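Local coordinates for anti-cleavage anti-greA transcription factor gfh1 (Thermus thermophilus, PDB 2F23), which inhibits all catalytic activities of RNA polymerase by partially occluding its substrate-binding site and preventing NTP binding, at residues G80-E92 with E98-A110. Residues are numbered along the deposited sequence; the frame is centred on the assembly and turned at random.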
ATOM      1  N   GLY A  80      -3.519 -19.300   9.155  1.00 17.44           N
ATOM      2  CA  GLY A  80      -4.051 -18.366  10.130  1.00 14.81           C
ATOM      3  C   GLY A  80      -5.544 -18.105  10.044  1.00 12.74           C
ATOM      4  O   GLY A  80      -6.310 -18.928   9.541  1.00 13.22           O
ATOM      5  N   GLU A  81      -5.952 -16.947  10.551  1.00 10.73           N
ATOM      6  CA  GLU A  81      -7.355 -16.556  10.545  1.00 10.05           C
ATOM      7  C   GLU A  81      -7.739 -15.913   9.219  1.00  9.30           C
ATOM      8  O   GLU A  81      -6.880 -15.553   8.415  1.00  9.77           O
ATOM      9  CB  GLU A  81      -7.637 -15.581  11.697  1.00 11.70           C
ATOM     10  CG  GLU A  81      -7.609 -16.223  13.082  1.00 14.55           C
ATOM     11  CD  GLU A  81      -7.995 -15.261  14.195  1.00 14.75           C
ATOM     12  OE1 GLU A  81      -8.973 -14.507  14.024  1.00 14.67           O
ATOM     13  OE2 GLU A  81      -7.328 -15.272  15.253  1.00 17.26           O
ATOM     14  N   VAL A  82      -9.040 -15.792   8.986  1.00  7.82           N
ATOM     15  CA  VAL A  82      -9.536 -15.169   7.768  1.00  9.29           C
ATOM     16  C   VAL A  82     -10.506 -14.072   8.193  1.00  7.83           C
ATOM     17  O   VAL A  82     -11.297 -14.258   9.120  1.00  8.08           O
ATOM     18  CB  VAL A  82     -10.228 -16.204   6.841  1.00 11.30           C
ATOM     19  CG1 VAL A  82     -11.374 -16.867   7.557  1.00 15.14           C
ATOM     20  CG2 VAL A  82     -10.708 -15.520   5.564  1.00 11.96           C
ATOM     21  N   ILE A  83     -10.433 -12.926   7.525  1.00  6.08           N
ATOM     22  CA  ILE A  83     -11.269 -11.779   7.858  1.00  6.92           C
ATOM     23  C   ILE A  83     -12.752 -11.945   7.582  1.00  7.04           C
ATOM     24  O   ILE A  83     -13.163 -12.197   6.456  1.00  7.69           O
ATOM     25  CB  ILE A  83     -10.778 -10.516   7.116  1.00  6.36           C
ATOM     26  CG1 ILE A  83      -9.315 -10.250   7.468  1.00  7.49           C
ATOM     27  CG2 ILE A  83     -11.650  -9.318   7.483  1.00  6.31           C
ATOM     28  CD1 ILE A  83      -8.658  -9.213   6.599  1.00  8.47           C
ATOM     29  N   GLY A  84     -13.547 -11.777   8.635  1.00  7.56           N
ATOM     30  CA  GLY A  84     -14.987 -11.883   8.516  1.00  7.76           C
ATOM     31  C   GLY A  84     -15.658 -10.921   9.472  1.00  9.05           C
ATOM     32  O   GLY A  84     -15.004 -10.097  10.109  1.00  7.59           O
ATOM     33  N   LEU A  85     -16.973 -11.022   9.576  1.00  8.64           N
ATOM     34  CA  LEU A  85     -17.724 -10.162  10.475  1.00 11.16           C
ATOM     35  C   LEU A  85     -17.150 -10.344  11.884  1.00 10.06           C
ATOM     36  O   LEU A  85     -16.989 -11.474  12.354  1.00 12.22           O
ATOM     37  CB  LEU A  85     -19.197 -10.571  10.426  1.00 12.15           C
ATOM     38  CG  LEU A  85     -20.284  -9.677  11.015  1.00 16.84           C
ATOM     39  CD1 LEU A  85     -20.185  -8.268  10.447  1.00 11.33           C
ATOM     40  CD2 LEU A  85     -21.639 -10.297  10.683  1.00 16.37           C
ATOM     41  N   GLY A  86     -16.815  -9.235  12.539  1.00  9.95           N
ATOM     42  CA  GLY A  86     -16.268  -9.303  13.885  1.00  9.84           C
ATOM     43  C   GLY A  86     -14.752  -9.289  13.984  1.00 10.99           C
ATOM     44  O   GLY A  86     -14.195  -9.078  15.065  1.00 12.94           O
ATOM     45  N   SER A  87     -14.071  -9.512  12.866  1.00  9.20           N
ATOM     46  CA  SER A  87     -12.610  -9.532  12.877  1.00  7.38           C
ATOM     47  C   SER A  87     -11.974  -8.165  13.056  1.00  6.63           C
ATOM     48  O   SER A  87     -12.401  -7.187  12.444  1.00  6.80           O
ATOM     49  CB  SER A  87     -12.061 -10.132  11.577  1.00  6.71           C
ATOM     50  OG  SER A  87     -12.439 -11.485  11.411  1.00  7.98           O
ATOM     51  N   VAL A  88     -10.948  -8.110  13.900  1.00  6.97           N
ATOM     52  CA  VAL A  88     -10.189  -6.885  14.108  1.00  8.01           C
ATOM     53  C   VAL A  88      -8.937  -7.122  13.270  1.00  8.04           C
ATOM     54  O   VAL A  88      -8.244  -8.129  13.431  1.00  9.58           O
ATOM     55  CB  VAL A  88      -9.795  -6.679  15.578  1.00  7.97           C
ATOM     56  CG1 VAL A  88      -8.849  -5.492  15.686  1.00  8.74           C
ATOM     57  CG2 VAL A  88     -11.047  -6.435  16.422  1.00  7.93           C
ATOM     58  N   VAL A  89      -8.661  -6.193  12.368  1.00  8.14           N
ATOM     59  CA  VAL A  89      -7.535  -6.343  11.465  1.00  7.35           C
ATOM     60  C   VAL A  89      -6.506  -5.234  11.604  1.00  7.86           C
ATOM     61  O   VAL A  89      -6.848  -4.050  11.599  1.00  8.44           O
ATOM     62  CB  VAL A  89      -8.045  -6.356  10.005  1.00  7.63           C
ATOM     63  CG1 VAL A  89      -6.943  -6.792   9.050  1.00 10.05           C
ATOM     64  CG2 VAL A  89      -9.253  -7.268   9.893  1.00  9.43           C
ATOM     65  N   GLU A  90      -5.245  -5.632  11.732  1.00  6.23           N
ATOM     66  CA  GLU A  90      -4.141  -4.686  11.820  1.00  7.60           C
ATOM     67  C   GLU A  90      -3.557  -4.607  10.415  1.00  7.63           C
ATOM     68  O   GLU A  90      -3.247  -5.634   9.811  1.00  9.43           O
ATOM     69  CB  GLU A  90      -3.089  -5.178  12.811  1.00 10.95           C
ATOM     70  CG  GLU A  90      -3.573  -5.172  14.249  1.00 17.06           C
ATOM     71  CD  GLU A  90      -2.546  -5.723  15.212  1.00 22.50           C
ATOM     72  OE1 GLU A  90      -1.369  -5.310  15.126  1.00 24.84           O
ATOM     73  OE2 GLU A  90      -2.920  -6.561  16.059  1.00 26.04           O
ATOM     74  N   LEU A  91      -3.424  -3.385   9.907  1.00  6.69           N
ATOM     75  CA  LEU A  91      -2.925  -3.130   8.558  1.00  7.67           C
ATOM     76  C   LEU A  91      -1.698  -2.229   8.581  1.00  9.06           C
ATOM     77  O   LEU A  91      -1.511  -1.442   9.505  1.00 10.12           O
ATOM     78  CB  LEU A  91      -4.007  -2.431   7.737  1.00  9.74           C
ATOM     79  CG  LEU A  91      -5.381  -3.102   7.645  1.00  8.00           C
ATOM     80  CD1 LEU A  91      -6.400  -2.100   7.125  1.00 11.71           C
ATOM     81  CD2 LEU A  91      -5.292  -4.319   6.745  1.00  8.93           C
ATOM     82  N   GLU A  92      -0.864  -2.346   7.553  1.00  9.11           N
ATOM     83  CA  GLU A  92       0.324  -1.511   7.450  1.00 10.20           C
ATOM     84  C   GLU A  92       0.564  -1.125   6.000  1.00 10.13           C
ATOM     85  O   GLU A  92       0.655  -1.985   5.126  1.00  9.29           O
ATOM     86  CB  GLU A  92       1.561  -2.233   7.989  1.00 11.75           C
ATOM     87  CG  GLU A  92       2.841  -1.408   7.845  1.00 16.44           C
ATOM     88  CD  GLU A  92       4.084  -2.177   8.233  1.00 19.48           C
ATOM     89  OE1 GLU A  92       4.316  -2.372   9.445  1.00 21.91           O
ATOM     90  OE2 GLU A  92       4.825  -2.598   7.318  1.00 22.97           O
ATOM     91  N   GLU A  98       2.736   3.386   7.676  1.00 17.49           N
ATOM     92  CA  GLU A  98       1.621   3.791   8.524  1.00 18.46           C
ATOM     93  C   GLU A  98       0.825   2.573   8.985  1.00 17.42           C
ATOM     94  O   GLU A  98       0.531   1.676   8.197  1.00 17.41           O
ATOM     95  CB  GLU A  98       0.696   4.743   7.765  1.00 22.54           C
ATOM     96  CG  GLU A  98      -0.498   5.231   8.578  1.00 29.33           C
ATOM     97  CD  GLU A  98      -1.382   6.190   7.802  1.00 32.78           C
ATOM     98  OE1 GLU A  98      -0.864   7.219   7.316  1.00 35.17           O
ATOM     99  OE2 GLU A  98      -2.596   5.917   7.682  1.00 35.66           O
ATOM    100  N   ARG A  99       0.475   2.552  10.266  1.00 17.12           N
ATOM    101  CA  ARG A  99      -0.290   1.447  10.819  1.00 17.13           C
ATOM    102  C   ARG A  99      -1.705   1.897  11.144  1.00 17.72           C
ATOM    103  O   ARG A  99      -1.917   2.984  11.678  1.00 19.30           O
ATOM    104  CB  ARG A  99       0.408   0.899  12.065  1.00 18.85           C
ATOM    105  CG  ARG A  99       1.790   0.344  11.762  1.00 23.44           C
ATOM    106  CD  ARG A  99       2.502  -0.146  13.006  1.00 27.86           C
ATOM    107  NE  ARG A  99       3.838  -0.650  12.692  1.00 32.38           N
ATOM    108  CZ  ARG A  99       4.699  -1.103  13.596  1.00 33.61           C
ATOM    109  NH1 ARG A  99       4.368  -1.118  14.880  1.00 35.77           N
ATOM    110  NH2 ARG A  99       5.893  -1.544  13.218  1.00 35.32           N
ATOM    111  N   LEU A 100      -2.670   1.050  10.802  1.00 15.08           N
ATOM    112  CA  LEU A 100      -4.081   1.330  11.018  1.00 14.65           C
ATOM    113  C   LEU A 100      -4.789   0.034  11.376  1.00 13.65           C
ATOM    114  O   LEU A 100      -4.440  -1.020  10.861  1.00 13.11           O
ATOM    115  CB  LEU A 100      -4.694   1.889   9.729  1.00 17.36           C
ATOM    116  CG  LEU A 100      -6.221   1.955   9.641  1.00 19.37           C
ATOM    117  CD1 LEU A 100      -6.733   3.028  10.581  1.00 19.96           C
ATOM    118  CD2 LEU A 100      -6.643   2.255   8.213  1.00 20.23           C
ATOM    119  N   SER A 101      -5.769   0.102  12.266  1.00 12.85           N
ATOM    120  CA  SER A 101      -6.516  -1.097  12.617  1.00 12.31           C
ATOM    121  C   SER A 101      -7.995  -0.828  12.382  1.00 11.04           C
ATOM    122  O   SER A 101      -8.464   0.309  12.488  1.00 11.55           O
ATOM    123  CB  SER A 101      -6.270  -1.506  14.074  1.00 12.88           C
ATOM    124  OG  SER A 101      -6.720  -0.513  14.970  1.00 16.42           O
ATOM    125  N   VAL A 102      -8.723  -1.878  12.037  1.00 10.26           N
ATOM    126  CA  VAL A 102     -10.149  -1.759  11.772  1.00  9.66           C
ATOM    127  C   VAL A 102     -10.855  -3.011  12.246  1.00  9.32           C
ATOM    128  O   VAL A 102     -10.230  -4.046  12.461  1.00 10.26           O
ATOM    129  CB  VAL A 102     -10.433  -1.614  10.257  1.00 10.43           C
ATOM    130  CG1 VAL A 102      -9.716  -0.404   9.701  1.00  9.70           C
ATOM    131  CG2 VAL A 102      -9.998  -2.879   9.523  1.00 11.12           C
ATOM    132  N   GLN A 103     -12.162  -2.906  12.433  1.00 10.41           N
ATOM    133  CA  GLN A 103     -12.946  -4.064  12.810  1.00  9.78           C
ATOM    134  C   GLN A 103     -14.114  -4.115  11.848  1.00 10.61           C
ATOM    135  O   GLN A 103     -14.825  -3.125  11.672  1.00 10.13           O
ATOM    136  CB  GLN A 103     -13.469  -3.978  14.248  1.00 12.52           C
ATOM    137  CG  GLN A 103     -14.353  -5.171  14.593  1.00 12.59           C
ATOM    138  CD  GLN A 103     -14.829  -5.185  16.030  1.00 14.24           C
ATOM    139  OE1 GLN A 103     -15.297  -4.174  16.554  1.00 15.85           O
ATOM    140  NE2 GLN A 103     -14.731  -6.349  16.671  1.00 17.67           N
ATOM    141  N   VAL A 104     -14.294  -5.261  11.204  1.00  9.65           N
ATOM    142  CA  VAL A 104     -15.398  -5.428  10.272  1.00  9.78           C
ATOM    143  C   VAL A 104     -16.653  -5.672  11.105  1.00 11.55           C
ATOM    144  O   VAL A 104     -16.685  -6.570  11.946  1.00 11.00           O
ATOM    145  CB  VAL A 104     -15.157  -6.627   9.321  1.00  9.98           C
ATOM    146  CG1 VAL A 104     -16.363  -6.834   8.433  1.00 11.93           C
ATOM    147  CG2 VAL A 104     -13.919  -6.370   8.458  1.00 10.76           C
ATOM    148  N   VAL A 105     -17.680  -4.857  10.885  1.00  9.78           N
ATOM    149  CA  VAL A 105     -18.920  -4.994  11.641  1.00 11.24           C
ATOM    150  C   VAL A 105     -20.132  -4.886  10.730  1.00 10.84           C
ATOM    151  O   VAL A 105     -20.002  -4.602   9.540  1.00 11.34           O
ATOM    152  CB  VAL A 105     -19.026  -3.899  12.727  1.00 11.20           C
ATOM    153  CG1 VAL A 105     -17.872  -4.035  13.721  1.00 11.99           C
ATOM    154  CG2 VAL A 105     -18.992  -2.517  12.080  1.00 10.01           C
ATOM    155  N   SER A 106     -21.315  -5.121  11.284  1.00 12.38           N
ATOM    156  CA  SER A 106     -22.527  -5.001  10.487  1.00 11.89           C
ATOM    157  C   SER A 106     -22.747  -3.527  10.174  1.00 12.69           C
ATOM    158  O   SER A 106     -22.286  -2.651  10.907  1.00 13.44           O
ATOM    159  CB  SER A 106     -23.729  -5.570  11.242  1.00 15.84           C
ATOM    160  OG  SER A 106     -23.629  -6.979  11.338  1.00 23.03           O
ATOM    161  N   PRO A 107     -23.448  -3.229   9.072  1.00 12.05           N
ATOM    162  CA  PRO A 107     -23.720  -1.848   8.667  1.00 13.63           C
ATOM    163  C   PRO A 107     -24.196  -0.930   9.791  1.00 13.06           C
ATOM    164  O   PRO A 107     -23.735   0.203   9.904  1.00 15.53           O
ATOM    165  CB  PRO A 107     -24.763  -2.020   7.569  1.00 14.33           C
ATOM    166  CG  PRO A 107     -24.312  -3.280   6.907  1.00 13.84           C
ATOM    167  CD  PRO A 107     -24.012  -4.179   8.094  1.00 14.82           C
ATOM    168  N   ALA A 108     -25.105  -1.431  10.620  1.00 14.31           N
ATOM    169  CA  ALA A 108     -25.659  -0.653  11.720  1.00 14.92           C
ATOM    170  C   ALA A 108     -24.659  -0.302  12.820  1.00 15.71           C
ATOM    171  O   ALA A 108     -24.920   0.577  13.639  1.00 14.65           O
ATOM    172  CB  ALA A 108     -26.845  -1.393  12.323  1.00 14.80           C
ATOM    173  N   GLU A 109     -23.516  -0.977  12.832  1.00 16.00           N
ATOM    174  CA  GLU A 109     -22.494  -0.735  13.850  1.00 17.26           C
ATOM    175  C   GLU A 109     -21.312   0.104  13.364  1.00 16.85           C
ATOM    176  O   GLU A 109     -20.401   0.411  14.135  1.00 17.66           O
ATOM    177  CB  GLU A 109     -21.971  -2.072  14.385  1.00 19.41           C
ATOM    178  CG  GLU A 109     -22.968  -2.843  15.235  1.00 22.88           C
ATOM    179  CD  GLU A 109     -22.555  -4.288  15.446  1.00 24.43           C
ATOM    180  OE1 GLU A 109     -22.693  -5.089  14.499  1.00 27.30           O
ATOM    181  OE2 GLU A 109     -22.083  -4.624  16.553  1.00 27.08           O
ATOM    182  N   ALA A 110     -21.326   0.485  12.093  1.00 14.97           N
ATOM    183  CA  ALA A 110     -20.228   1.267  11.529  1.00 14.75           C
ATOM    184  C   ALA A 110     -19.968   2.604  12.226  1.00 15.93           C
ATOM    185  O   ALA A 110     -20.903   3.313  12.609  1.00 16.78           O
ATOM    186  CB  ALA A 110     -20.471   1.500  10.042  1.00 16.08           C
TER
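V89 and V102 form a hydrogen-bonded antiparallel pair, V89 N reaching V102 O at 2.7 Å and V102 N returning to V89 O; L91 and L100 repeat the exchange. Towards the start of strand 88-92, V104 N hydrogen-bonds S87 O, and G86 N donates to V104 O at 2.7 Å. G86 occupies the third position of a type II turn from G84 to S87, where its positive phi of 95° suits glycine. Q103, extended with CG anti to the backbone N (chi1 177°), is long enough to carry its NE2 donor to G86 O at 3.2 Å, approaching from above the carbonyl plane, while V88 CG2 packs against the same amide nitrogen. The antiparallel strands 88-92 and 99-105, joined by a short loop, make a hairpin of the FKBP-like C-terminal domain, with 145-155 and 117-120 continuing the sheet on its two sides. Branched apolar residues suit the buried face bearing V89, L91, L100 and V102: V102 CG2 lies 4.0 Å from V89 CB, and L129 of helix 124-129 covers V102. Ahead of strand 88-92, I83 CG2 meets V104 CG2 at 3.8 Å. Oppositely charged E92 and R99 suit a cross-strand pair: OE1 and NE form a long salt bridge of 3.7 Å, carboxylate and guanidinium planes 10° apart, while E92 OE2 pairs with R150.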